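Local coordinates for protein homoprotocatechuate 2,3-dioxygenase (Brevibacterium fuscum, PDB 4Z6M) that catalyses the extradiol ring cleavage of homoprotocatechuate by dioxygen at a non-haem iron(II) site, at residues 6-11 against 95-100; 71-76 against 310-315; 178-183 against 282-287; 220-225 against 269-274; 241-246 against 298-303. The protein carries 1 engineered substitution. All coordinates share one frame; numbering follows the deposited sequence.

The five contacts spread over a chain with two repeated glyoxalase-type modules. Contact 1 fastens the N-terminal leader to the first module; contact 2 brings segment 310-315 onto strand 73-81 of the first sheet. Contact 1 closes before contacts 3, 4 and 5 open; these three all reach the second, nine-stranded sheet and are nested inside the loop that contact 2 closes, contact 4 within contact 3. The centres of contacts 4 and 5 lie about 17 Å apart, and I225 packs on P245; contacts 3 and 4 meet where E179 reaches Y273. Contacts 1 and 2 are joined by the R100-D315 salt bridge. The chain beyond strand 283-286 thus returns to the first sheet at 310-315, tying the iron-binding module to the first one.

Contact 1: 6-11 against 95-100; sequences PKPVAP and QELGCR
The carboxylate of E96 receives two successive backbone N-H groups of the leader, those of V9 and A10. V9 N gives to OE2 of E96 at 2.8 Å and A10 N to OE1 of E96 at 3.0 Å; both bonds are fairly straight, and each oxygen is approached on its syn side, somewhat out of the carboxylate plane. With CG anti to its backbone N (chi1 -172°) and the chain extended beyond, E96 reaches out from its helix to the leader, and having both oxygens engaged should restrict rotation of its carboxylate. The tight part continues at P8, the buried residue of the contact, whose CB lies 3.6 Å from CD of E96. The neighbouring carbon of the proline ring, P8 CG, meets L97 CD2 at 3.6 Å, the two side chains crossing at a slant, and the same methyl, L97 CD2, comes within 3.3 Å of P6 O. The outer side is looser. P6 takes part mainly through its carbonyl, and the exposed side chain of V9 only skirts the carboxylate, its CG2 3.9 Å from OE2 of E96. G98 closes the helix end as a Schellman motif, with positive phi (78°) and its N bonded back to Q95 O, turning the chain away from the leader. The leader, ahead of strand 15-25, thus lies across the C-terminal end of helix 84-96: P8 also rests on Y93, P11 on K89 and L97 on P121, while K7 turns to K168 and D172 of helix 163-172, so that the leader touches both modules.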
# COMPACT_ATOMS: atom_id res chain seq x y z
N PRO A 6 18.53 22.67 -37.09
CA PRO A 6 17.41 23.07 -37.94
C PRO A 6 16.28 22.05 -37.94
O PRO A 6 16.51 20.86 -37.71
CB PRO A 6 18.03 23.18 -39.33
CG PRO A 6 19.17 22.22 -39.29
CD PRO A 6 19.72 22.31 -37.89
N LYS A 7 15.06 22.51 -38.20
CA LYS A 7 13.92 21.64 -38.40
C LYS A 7 13.93 21.09 -39.82
O LYS A 7 13.83 21.88 -40.77
CB LYS A 7 12.62 22.41 -38.16
CG LYS A 7 11.37 21.56 -38.30
CD LYS A 7 10.11 22.35 -38.02
CE LYS A 7 8.89 21.54 -38.42
NZ LYS A 7 7.61 22.21 -38.04
N PRO A 8 14.02 19.76 -39.98
CA PRO A 8 13.99 19.22 -41.34
C PRO A 8 12.71 19.52 -42.10
O PRO A 8 11.65 19.70 -41.50
CB PRO A 8 14.16 17.71 -41.12
CG PRO A 8 14.89 17.60 -39.81
CD PRO A 8 14.30 18.72 -38.98
N VAL A 9 12.80 19.55 -43.42
CA VAL A 9 11.60 19.49 -44.24
C VAL A 9 10.94 18.10 -44.14
O VAL A 9 9.73 17.99 -44.10
CB VAL A 9 11.90 19.87 -45.71
CG1 VAL A 9 10.68 19.68 -46.61
CG2 VAL A 9 12.37 21.32 -45.75
N ALA A 10 11.76 17.05 -44.10
CA ALA A 10 11.26 15.68 -44.01
C ALA A 10 10.43 15.49 -42.73
O ALA A 10 10.81 16.00 -41.69
CB ALA A 10 12.44 14.73 -44.01
N PRO A 11 9.31 14.75 -42.81
CA PRO A 11 8.49 14.58 -41.59
C PRO A 11 9.16 13.72 -40.52
O PRO A 11 9.87 12.77 -40.84
CB PRO A 11 7.24 13.87 -42.11
CG PRO A 11 7.73 13.09 -43.28
CD PRO A 11 8.70 14.04 -43.95
N GLN A 95 19.14 11.82 -41.92
CA GLN A 95 20.01 12.14 -43.05
C GLN A 95 19.91 13.62 -43.40
O GLN A 95 20.92 14.27 -43.66
CB GLN A 95 19.72 11.23 -44.24
CG GLN A 95 20.29 9.84 -43.99
CD GLN A 95 19.95 8.82 -45.06
OE1 GLN A 95 19.00 8.98 -45.83
NE2 GLN A 95 20.72 7.74 -45.09
N GLU A 96 18.70 14.18 -43.33
CA GLU A 96 18.55 15.62 -43.55
C GLU A 96 19.25 16.46 -42.49
O GLU A 96 19.81 17.52 -42.80
CB GLU A 96 17.10 16.02 -43.70
CG GLU A 96 16.97 17.48 -44.13
CD GLU A 96 15.56 17.94 -44.39
OE1 GLU A 96 14.67 17.09 -44.60
OE2 GLU A 96 15.37 19.19 -44.37
N LEU A 97 19.25 15.99 -41.24
CA LEU A 97 20.04 16.62 -40.17
C LEU A 97 21.56 16.46 -40.28
O LEU A 97 22.30 17.04 -39.49
CB LEU A 97 19.61 16.09 -38.80
CG LEU A 97 18.20 16.46 -38.33
CD1 LEU A 97 17.83 15.68 -37.08
CD2 LEU A 97 18.09 17.96 -38.11
N GLY A 98 22.02 15.65 -41.23
CA GLY A 98 23.45 15.43 -41.43
C GLY A 98 24.07 14.48 -40.43
O GLY A 98 25.29 14.56 -40.18
N CYS A 99 23.24 13.60 -39.87
CA CYS A 99 23.72 12.68 -38.85
C CYS A 99 24.09 11.37 -39.50
O CYS A 99 23.49 10.94 -40.50
CB CYS A 99 22.64 12.43 -37.81
SG CYS A 99 22.25 13.87 -36.80
N ARG A 100 25.07 10.72 -38.91
CA ARG A 100 25.37 9.36 -39.28
C ARG A 100 24.22 8.41 -38.93
O ARG A 100 23.69 8.49 -37.84
CB ARG A 100 26.61 8.90 -38.58
CG ARG A 100 27.00 7.50 -39.01
CD ARG A 100 28.24 7.12 -38.27
NE ARG A 100 28.72 5.80 -38.63
CZ ARG A 100 29.71 5.20 -37.99
NH1 ARG A 100 30.29 5.80 -36.95
NH2 ARG A 100 30.11 4.00 -38.38

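Contact 2: 71-76 against 310-315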
# COMPACT_ATOMS: atom_id res chain seq x y z
N VAL A 71 34.28 -1.49 -22.08
CA VAL A 71 34.04 -0.21 -21.43
C VAL A 71 32.53 -0.07 -21.23
O VAL A 71 31.76 -0.03 -22.20
CB VAL A 71 34.58 0.98 -22.24
CG1 VAL A 71 34.27 2.31 -21.55
CG2 VAL A 71 36.09 0.84 -22.42
N ALA A 72 32.12 0.02 -19.98
CA ALA A 72 30.70 0.23 -19.66
C ALA A 72 30.18 1.54 -20.22
O ALA A 72 30.83 2.59 -20.07
CB ALA A 72 30.50 0.20 -18.16
N ALA A 73 29.04 1.49 -20.89
CA ALA A 73 28.53 2.62 -21.67
C ALA A 73 27.13 2.32 -22.18
O ALA A 73 26.75 1.15 -22.27
CB ALA A 73 29.44 2.92 -22.85
N LEU A 74 26.37 3.36 -22.52
CA LEU A 74 25.16 3.19 -23.32
C LEU A 74 25.53 2.89 -24.77
O LEU A 74 26.26 3.67 -25.39
CB LEU A 74 24.33 4.47 -23.26
CG LEU A 74 23.10 4.47 -24.20
CD1 LEU A 74 22.00 3.53 -23.69
CD2 LEU A 74 22.55 5.86 -24.41
N LYS A 75 25.06 1.76 -25.30
CA LYS A 75 25.23 1.44 -26.72
C LYS A 75 24.09 1.96 -27.59
O LYS A 75 24.32 2.43 -28.70
CB LYS A 75 25.43 -0.08 -26.91
CG LYS A 75 25.77 -0.49 -28.32
CD LYS A 75 26.40 -1.87 -28.39
CE LYS A 75 26.64 -2.23 -29.85
NZ LYS A 75 27.71 -3.26 -29.99
N ALA A 76 22.85 1.91 -27.06
CA ALA A 76 21.71 2.43 -27.81
C ALA A 76 20.54 2.66 -26.88
O ALA A 76 20.29 1.85 -25.98
CB ALA A 76 21.28 1.47 -28.89
N LYS A 310 29.05 6.91 -19.81
CA LYS A 310 29.53 7.12 -21.16
C LYS A 310 28.51 6.63 -22.18
O LYS A 310 27.72 5.72 -21.87
CB LYS A 310 30.84 6.35 -21.35
CG LYS A 310 31.96 6.78 -20.41
CD LYS A 310 33.13 5.79 -20.41
CE LYS A 310 34.03 6.00 -19.20
NZ LYS A 310 35.22 5.12 -19.24
N VAL A 311 28.54 7.19 -23.39
CA VAL A 311 27.75 6.68 -24.49
C VAL A 311 28.67 6.35 -25.66
O VAL A 311 29.70 6.97 -25.85
CB VAL A 311 26.60 7.61 -24.94
CG1 VAL A 311 25.85 8.14 -23.73
CG2 VAL A 311 27.06 8.73 -25.85
N LEU A 312 28.26 5.37 -26.46
CA LEU A 312 29.05 4.94 -27.62
C LEU A 312 28.54 5.55 -28.90
O LEU A 312 27.35 5.84 -29.04
CB LEU A 312 29.04 3.42 -27.76
CG LEU A 312 29.50 2.64 -26.53
CD1 LEU A 312 29.53 1.15 -26.81
CD2 LEU A 312 30.86 3.11 -26.03
N ASP A 313 29.46 5.75 -29.85
CA ASP A 313 29.10 6.02 -31.22
C ASP A 313 28.81 4.69 -31.96
O ASP A 313 28.84 3.61 -31.35
CB ASP A 313 30.21 6.87 -31.89
CG ASP A 313 31.52 6.13 -32.11
OD1 ASP A 313 31.56 4.88 -32.13
OD2 ASP A 313 32.56 6.83 -32.24
N LEU A 314 28.51 4.77 -33.25
CA LEU A 314 28.06 3.59 -33.98
C LEU A 314 29.19 2.61 -34.32
O LEU A 314 28.93 1.50 -34.80
CB LEU A 314 27.32 4.01 -35.25
CG LEU A 314 25.99 4.71 -35.03
CD1 LEU A 314 25.31 4.99 -36.36
CD2 LEU A 314 25.06 3.93 -34.11
N ASP A 315 30.44 3.04 -34.09
CA ASP A 315 31.61 2.16 -34.19
C ASP A 315 32.02 1.52 -32.86
O ASP A 315 33.00 0.76 -32.79
CB ASP A 315 32.82 2.95 -34.70
CG ASP A 315 32.59 3.55 -36.05
OD1 ASP A 315 32.11 2.83 -36.94
OD2 ASP A 315 32.88 4.75 -36.20
O HOH W 1 29.77 4.45 -18.36
O HOH W 2 33.02 3.04 -18.41
O HOH W 3 26.45 2.25 -30.46
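Two waters grip the carbonyl oxygen of A72 and link it to K310. Water 1 donates to A72 O at 2.7 Å and accepts from K310 N; water 2 donates to the same oxygen at 2.8 Å and receives a weak bond from K310 NZ. The extended lysine chain crosses V71 at about a right angle, with CD of K310 3.8 Å from V71 CG1. Direct pairing follows at a single beta bridge between L74 and V311: L74 N gives to K310 O, and L312 N returns to L74 O at 2.8 Å. L74 and V311 point the same way, and CB of L74 meets V311 CG1 at 4.0 Å. The chi1 of L312 (-55°) puts CG anti to the carbonyl carbon; its CD2 lies tight against A73 CB at 3.5 Å. Water 3 donates to both K75 O and D313 O, extending the link past the bridge. Next to it D313 OD1 takes the N-H of D315, an Asx turn. On its other side strand 73-81 pairs with strand 15-25, where K75 and A76 form a classic bulge facing E22; L312 packs on V24 of that strand, while V311 and L74 both touch P125 at strand 125-129.

Contact 3: 178-183 against 282-287; sequences TEDIQD and TITWNV
E179 and W285 share one face of a parallel strand pair, in which strand 283-286 joins the edge of the second module's mixed sheet beside strand 176-182. The backbone bonds alternate in the parallel manner: I283 N gives to T178 O, D180 N to I283 O, W285 N to D180 O, Q182 N to W285 O and V287 N to Q182 O. Each of the five acceptors also receives a CA-H...O contact from the opposite strand, for instance W285 O from I181 CA. Among side chains, W285 NE1 donates to E179 OE1 at 2.8 Å; indole and carboxylate are nearly coplanar, 9° apart, and the acid lies at the ring edge. The second oxygen, E179 OE2, is held by Y273 OH and S251 N, so both ends of this buried acid are satisfied. Its chain lies alongside I283, whose CD1 is 3.8 Å from E179 CD. On the face of D180 and T284, D180 OD2 takes Q182 NE2 at 2.9 Å and a salt bridge from R167. Further along, I181 CG2 packs on V287 CB at 3.7 Å, and D183 OD2 is taken up by Y189 OH. I283 also touches H139 of one neighbouring subunit, and W285 touches R236 of another, so this added edge strand reaches the assembly interfaces. T284 OG1, placed anti to its carbonyl carbon (chi1 -62°), donates to the syn lone pair of D180 OD1 at 2.6 Å.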
# COMPACT_ATOMS: atom_id res chain seq x y z
N THR A 178 6.83 18.72 -20.89
CA THR A 178 5.87 18.70 -19.79
C THR A 178 6.32 19.59 -18.68
O THR A 178 5.54 20.41 -18.23
CB THR A 178 5.67 17.25 -19.32
OG1 THR A 178 6.95 16.67 -19.03
CG2 THR A 178 4.98 16.47 -20.38
N GLU A 179 7.54 19.41 -18.20
CA GLU A 179 8.07 20.23 -17.12
C GLU A 179 9.51 20.64 -17.41
O GLU A 179 10.20 20.00 -18.20
CB GLU A 179 8.02 19.47 -15.80
CG GLU A 179 6.61 18.94 -15.48
CD GLU A 179 6.35 18.72 -14.00
OE1 GLU A 179 6.90 19.47 -13.21
OE2 GLU A 179 5.57 17.79 -13.63
N ASP A 180 9.96 21.70 -16.76
CA ASP A 180 11.35 22.14 -16.86
C ASP A 180 11.77 22.90 -15.63
O ASP A 180 10.94 23.22 -14.76
CB ASP A 180 11.60 22.90 -18.17
CG ASP A 180 10.93 24.24 -18.26
OD1 ASP A 180 10.05 24.58 -17.48
OD2 ASP A 180 11.27 24.96 -19.20
N ILE A 181 13.09 23.11 -15.53
CA ILE A 181 13.66 23.87 -14.43
C ILE A 181 14.48 25.00 -15.02
O ILE A 181 15.36 24.75 -15.85
CB ILE A 181 14.56 22.98 -13.54
CG1 ILE A 181 13.73 21.91 -12.83
CG2 ILE A 181 15.33 23.81 -12.52
CD1 ILE A 181 14.54 20.89 -12.05
N GLN A 182 14.21 26.22 -14.57
CA GLN A 182 14.91 27.42 -15.03
C GLN A 182 15.27 28.30 -13.85
O GLN A 182 14.80 28.07 -12.74
CB GLN A 182 14.04 28.22 -16.00
CG GLN A 182 13.68 27.47 -17.26
CD GLN A 182 12.97 28.34 -18.27
OE1 GLN A 182 13.24 29.54 -18.40
NE2 GLN A 182 12.09 27.73 -19.01
N ASP A 183 16.08 29.33 -14.07
CA ASP A 183 16.21 30.39 -13.08
C ASP A 183 15.75 31.73 -13.62
O ASP A 183 15.26 31.82 -14.76
CB ASP A 183 17.62 30.44 -12.48
CG ASP A 183 18.69 30.85 -13.45
OD1 ASP A 183 18.36 31.36 -14.54
OD2 ASP A 183 19.89 30.66 -13.09
N THR A 282 2.09 22.94 -19.16
CA THR A 282 3.48 22.80 -18.82
C THR A 282 3.73 23.43 -17.44
O THR A 282 3.00 24.31 -16.96
CB THR A 282 4.37 23.47 -19.85
OG1 THR A 282 4.03 24.86 -19.88
CG2 THR A 282 4.13 22.87 -21.20
N ILE A 283 4.75 22.93 -16.76
CA ILE A 283 5.11 23.43 -15.44
C ILE A 283 6.60 23.80 -15.44
O ILE A 283 7.42 22.97 -15.78
CB ILE A 283 4.85 22.37 -14.35
CG1 ILE A 283 3.40 21.85 -14.39
CG2 ILE A 283 5.18 22.95 -12.98
CD1 ILE A 283 3.12 20.63 -13.53
N THR A 284 6.93 25.02 -15.04
CA THR A 284 8.31 25.46 -14.88
C THR A 284 8.60 25.71 -13.41
O THR A 284 7.87 26.43 -12.73
CB THR A 284 8.57 26.75 -15.65
OG1 THR A 284 8.36 26.53 -17.06
CG2 THR A 284 10.01 27.24 -15.43
N TRP A 285 9.65 25.07 -12.91
CA TRP A 285 10.11 25.26 -11.54
C TRP A 285 11.35 26.13 -11.52
O TRP A 285 12.18 26.05 -12.44
CB TRP A 285 10.49 23.92 -10.92
CG TRP A 285 9.37 22.92 -10.84
CD1 TRP A 285 8.80 22.25 -11.87
CD2 TRP A 285 8.67 22.50 -9.65
NE1 TRP A 285 7.81 21.39 -11.41
CE2 TRP A 285 7.71 21.54 -10.06
CE3 TRP A 285 8.78 22.81 -8.29
CZ2 TRP A 285 6.87 20.90 -9.16
CZ3 TRP A 285 7.92 22.17 -7.39
CH2 TRP A 285 7.01 21.22 -7.84
N ASN A 286 11.52 26.90 -10.45
CA ASN A 286 12.77 27.63 -10.25
C ASN A 286 13.83 26.70 -9.71
O ASN A 286 13.55 25.89 -8.81
CB ASN A 286 12.56 28.78 -9.28
CG ASN A 286 13.75 29.70 -9.23
OD1 ASN A 286 14.63 29.53 -8.38
ND2 ASN A 286 13.78 30.69 -10.11
N VAL A 287 15.05 26.82 -10.20
CA VAL A 287 16.14 25.94 -9.77
C VAL A 287 16.42 26.01 -8.27
O VAL A 287 16.98 25.08 -7.70
CB VAL A 287 17.43 26.24 -10.60
CG1 VAL A 287 18.07 27.55 -10.17
CG2 VAL A 287 18.40 25.07 -10.56

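Contact 4: 220-225 against 269-274; sequences HEKHNI and YTQDYY
The flat carboxamide of Q271 bonds in its own plane to H220: NE2 donates to H220 O at 3.1 Å, the acceptor only 4° out of the amide plane and the donor on a carbonyl lone pair. The other end, Q271 OE1, accepts K222 NZ at 2.9 Å, again on a lone pair. The lysine crosses Q271 at about a right angle, and its bends at chi3 and chi4 (-77° and -75°) fold NZ back to the amide. The H223 ring has N224 OD1 over one face, toward the rim, and E221 OE1 at its edge, a weak bond. The Y269 ring carries D272 OD2 at its edge, taking the hydroxyl proton at 2.7 Å, and meets iron ligand H155 edge-to-face. The side chain of Y269 comes to about 5 Å from the bound iron(II) ion. T270 CG2 lies 4.0 Å from both K222 CG and I225 CD1, joining the start of helix 222-234 to the end of strand 265-270; T270 OG1 bonds to T219 O. E221 OE2 of a neighbouring subunit takes both K222 NZ and Q271 NE2. That buried carboxylate probably favours a charged lysine, so the polar network couples the helix start to a subunit interface.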
# COMPACT_ATOMS: atom_id res chain seq x y z
N HIS A 220 4.12 -0.76 -9.63
CA HIS A 220 2.71 -0.49 -9.41
C HIS A 220 2.49 0.51 -8.29
O HIS A 220 1.71 1.46 -8.44
CB HIS A 220 1.95 -1.79 -9.07
CG HIS A 220 1.74 -2.68 -10.24
ND1 HIS A 220 2.01 -4.03 -10.19
CD2 HIS A 220 1.28 -2.42 -11.49
CE1 HIS A 220 1.72 -4.57 -11.36
NE2 HIS A 220 1.27 -3.62 -12.16
N GLU A 221 3.17 0.29 -7.17
CA GLU A 221 2.87 1.01 -5.94
C GLU A 221 4.14 1.48 -5.25
O GLU A 221 5.25 1.04 -5.54
CB GLU A 221 1.97 0.17 -5.00
CG GLU A 221 0.62 -0.14 -5.65
CD GLU A 221 -0.49 -0.57 -4.73
OE1 GLU A 221 -0.21 -0.95 -3.58
OE2 GLU A 221 -1.66 -0.54 -5.16
N LYS A 222 3.94 2.41 -4.34
CA LYS A 222 5.05 3.00 -3.62
C LYS A 222 5.77 1.93 -2.75
O LYS A 222 7.00 1.93 -2.66
CB LYS A 222 4.59 4.23 -2.84
CG LYS A 222 4.07 5.35 -3.76
CD LYS A 222 3.59 6.61 -3.03
CE LYS A 222 2.23 6.45 -2.41
NZ LYS A 222 1.10 6.47 -3.38
N HIS A 223 5.01 1.00 -2.17
CA HIS A 223 5.64 0.01 -1.31
C HIS A 223 6.57 -0.89 -2.09
O HIS A 223 7.50 -1.45 -1.51
CB HIS A 223 4.59 -0.82 -0.58
CG HIS A 223 3.71 -1.62 -1.48
ND1 HIS A 223 4.06 -2.84 -2.01
CD2 HIS A 223 2.45 -1.36 -1.93
CE1 HIS A 223 3.07 -3.29 -2.76
NE2 HIS A 223 2.09 -2.41 -2.74
N ASN A 224 6.39 -1.01 -3.40
CA ASN A 224 7.31 -1.83 -4.20
C ASN A 224 8.69 -1.19 -4.25
O ASN A 224 9.71 -1.88 -4.23
CB ASN A 224 6.76 -2.04 -5.60
CG ASN A 224 5.42 -2.73 -5.59
OD1 ASN A 224 4.40 -2.12 -5.87
ND2 ASN A 224 5.43 -4.01 -5.28
N ILE A 225 8.73 0.15 -4.30
CA ILE A 225 10.00 0.89 -4.28
C ILE A 225 10.65 0.79 -2.90
O ILE A 225 11.86 0.57 -2.79
CB ILE A 225 9.78 2.34 -4.73
CG1 ILE A 225 9.40 2.34 -6.23
CG2 ILE A 225 11.02 3.19 -4.46
CD1 ILE A 225 9.02 3.68 -6.80
N TYR A 269 10.31 4.21 -10.31
CA TYR A 269 9.44 5.34 -10.51
C TYR A 269 7.99 4.89 -10.47
O TYR A 269 7.64 3.82 -10.99
CB TYR A 269 9.74 5.89 -11.90
CG TYR A 269 9.08 7.12 -12.43
CD1 TYR A 269 9.66 8.37 -12.25
CD2 TYR A 269 7.97 7.02 -13.23
CE1 TYR A 269 9.11 9.49 -12.85
CE2 TYR A 269 7.41 8.14 -13.83
CZ TYR A 269 8.00 9.38 -13.64
OH TYR A 269 7.51 10.50 -14.26
N THR A 270 7.10 5.68 -9.88
CA THR A 270 5.67 5.35 -10.00
C THR A 270 4.79 6.57 -9.81
O THR A 270 5.14 7.48 -9.08
CB THR A 270 5.25 4.21 -9.03
OG1 THR A 270 3.94 3.72 -9.39
CG2 THR A 270 5.24 4.66 -7.57
N GLN A 271 3.64 6.56 -10.49
CA GLN A 271 2.50 7.44 -10.18
C GLN A 271 2.70 8.90 -10.55
O GLN A 271 2.28 9.81 -9.85
CB GLN A 271 2.02 7.26 -8.75
CG GLN A 271 1.39 5.88 -8.58
CD GLN A 271 1.25 5.44 -7.14
OE1 GLN A 271 1.01 6.26 -6.25
NE2 GLN A 271 1.36 4.15 -6.90
N ASP A 272 3.29 9.12 -11.73
CA ASP A 272 3.14 10.40 -12.41
C ASP A 272 1.75 10.49 -13.06
O ASP A 272 0.88 9.66 -12.80
CB ASP A 272 4.30 10.64 -13.37
CG ASP A 272 4.29 9.74 -14.60
OD1 ASP A 272 3.53 8.75 -14.63
OD2 ASP A 272 5.12 10.02 -15.51
N TYR A 273 1.53 11.54 -13.85
CA TYR A 273 0.20 11.93 -14.30
C TYR A 273 0.09 11.86 -15.83
O TYR A 273 1.08 11.71 -16.55
CB TYR A 273 -0.16 13.33 -13.75
CG TYR A 273 0.84 14.40 -14.12
CD1 TYR A 273 0.71 15.11 -15.30
CD2 TYR A 273 1.91 14.69 -13.29
CE1 TYR A 273 1.61 16.09 -15.66
CE2 TYR A 273 2.84 15.67 -13.64
CZ TYR A 273 2.68 16.36 -14.84
OH TYR A 273 3.59 17.32 -15.23
N TYR A 274 -1.14 11.96 -16.30
CA TYR A 274 -1.50 11.89 -17.72
C TYR A 274 -1.21 13.19 -18.45
O TYR A 274 -1.64 14.28 -18.03
CB TYR A 274 -2.99 11.53 -17.86
CG TYR A 274 -3.56 11.74 -19.28
CD1 TYR A 274 -3.38 10.80 -20.28
CD2 TYR A 274 -4.27 12.89 -19.58
CE1 TYR A 274 -3.89 11.01 -21.55
CE2 TYR A 274 -4.80 13.09 -20.85
CZ TYR A 274 -4.60 12.15 -21.84
OH TYR A 274 -5.07 12.36 -23.11

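Contact 5: 241-246 against 298-303; sequences IERGPG and NPVVPS
An aliphatic side chain, V300, covers a guanidinium face of R243: CG2 of V300 stands 4.0 Å above the plane, over its centre, and CG1 of V300 lies 4.0 Å from R243 NH1. The arginine reaches there with CG anti to its backbone N (chi1 174°) and its chain extended as far as NE. W304 makes a cation-pi contact with the same group, and water 4 accepts from R243 NE at 2.9 Å and donates to P299 O. The foot of the arginine is packed by V301, whose CG2 meets R243 CB at 3.8 Å and whose CG1 comes within 3.4 Å of E242 O. Nearby, S303 OG donates to E242 OE2 at 2.7 Å, meeting this oxygen on its anti side; OE1 of the extended glutamate forms a salt bridge with R265, which probably offsets the charge of this buried acid. A second water joins P245 O, beyond a cis peptide bond, to N298 ND2, which also bonds G244 O of a neighbouring subunit. The side chain of R243 lies about 8 Å from the bound iron(II) ion. E242 and R243 both face Y257 in a classic bulge, where the chain turns a corner between strands 241-242 and 244-247; the 298-303 segment, leading into helix 302-306, covers this corner, while P245 packs on I226 and C229 of helix 222-234.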
# COMPACT_ATOMS: atom_id res chain seq x y z
N ILE A 241 22.43 2.23 -3.11
CA ILE A 241 21.29 3.16 -3.14
C ILE A 241 21.88 4.56 -3.18
O ILE A 241 22.52 4.99 -2.22
CB ILE A 241 20.41 3.01 -1.89
CG1 ILE A 241 19.83 1.60 -1.78
CG2 ILE A 241 19.31 4.06 -1.88
CD1 ILE A 241 19.12 1.32 -0.48
N GLU A 242 21.71 5.23 -4.30
CA GLU A 242 22.38 6.53 -4.48
C GLU A 242 21.57 7.65 -3.82
O GLU A 242 22.15 8.52 -3.18
CB GLU A 242 22.55 6.83 -5.98
CG GLU A 242 23.41 8.07 -6.22
CD GLU A 242 23.29 8.65 -7.61
OE1 GLU A 242 22.26 8.47 -8.25
OE2 GLU A 242 24.28 9.28 -8.05
N ARG A 243 20.26 7.65 -4.03
CA ARG A 243 19.43 8.79 -3.66
C ARG A 243 18.00 8.33 -3.56
O ARG A 243 17.48 7.67 -4.47
CB ARG A 243 19.53 9.87 -4.73
CG ARG A 243 18.60 11.06 -4.54
CD ARG A 243 18.71 12.10 -5.64
NE ARG A 243 17.52 12.94 -5.54
CZ ARG A 243 16.85 13.47 -6.55
NH1 ARG A 243 17.35 13.47 -7.77
NH2 ARG A 243 15.70 14.07 -6.30
N GLY A 244 17.34 8.72 -2.48
CA GLY A 244 15.93 8.41 -2.28
C GLY A 244 15.74 7.40 -1.15
O GLY A 244 16.66 7.16 -0.36
N PRO A 245 14.54 6.83 -1.05
CA PRO A 245 13.39 7.10 -1.90
C PRO A 245 12.78 8.49 -1.61
O PRO A 245 13.03 9.07 -0.56
CB PRO A 245 12.42 5.99 -1.52
CG PRO A 245 12.73 5.73 -0.09
CD PRO A 245 14.22 5.94 0.05
N GLY A 246 12.04 9.02 -2.56
CA GLY A 246 11.39 10.30 -2.37
C GLY A 246 10.17 10.46 -3.22
O GLY A 246 9.77 9.57 -3.96
N ASN A 298 14.32 16.88 0.81
CA ASN A 298 15.55 16.15 1.09
C ASN A 298 16.61 16.56 0.07
O ASN A 298 16.30 16.90 -1.08
CB ASN A 298 15.31 14.62 1.09
CG ASN A 298 14.75 14.14 2.40
OD1 ASN A 298 15.12 14.66 3.45
ND2 ASN A 298 13.89 13.16 2.36
N PRO A 299 17.87 16.59 0.50
CA PRO A 299 18.92 17.11 -0.37
C PRO A 299 19.23 16.18 -1.54
O PRO A 299 19.16 14.96 -1.40
CB PRO A 299 20.13 17.22 0.58
CG PRO A 299 19.89 16.15 1.59
CD PRO A 299 18.39 16.21 1.84
N VAL A 300 19.57 16.75 -2.69
CA VAL A 300 20.01 15.97 -3.84
C VAL A 300 21.47 15.64 -3.65
O VAL A 300 22.30 16.52 -3.50
CB VAL A 300 19.76 16.73 -5.15
CG1 VAL A 300 20.21 15.92 -6.36
CG2 VAL A 300 18.28 17.06 -5.28
N VAL A 301 21.76 14.34 -3.65
CA VAL A 301 23.11 13.87 -3.45
C VAL A 301 24.03 14.38 -4.58
O VAL A 301 23.63 14.42 -5.74
CB VAL A 301 23.15 12.33 -3.34
CG1 VAL A 301 22.17 11.82 -2.29
CG2 VAL A 301 22.91 11.68 -4.67
N PRO A 302 25.24 14.81 -4.25
CA PRO A 302 26.08 15.48 -5.27
C PRO A 302 26.42 14.60 -6.47
O PRO A 302 26.49 15.09 -7.60
CB PRO A 302 27.33 15.90 -4.48
CG PRO A 302 27.22 15.26 -3.15
CD PRO A 302 25.80 14.89 -2.90
N SER A 303 26.59 13.29 -6.24
CA SER A 303 26.85 12.38 -7.35
C SER A 303 25.75 12.39 -8.41
O SER A 303 26.01 12.06 -9.57
CB SER A 303 27.09 10.95 -6.87
OG SER A 303 25.94 10.42 -6.22
O HOH W 4 16.93 13.64 -2.84
O HOH W 5 13.57 11.82 -0.19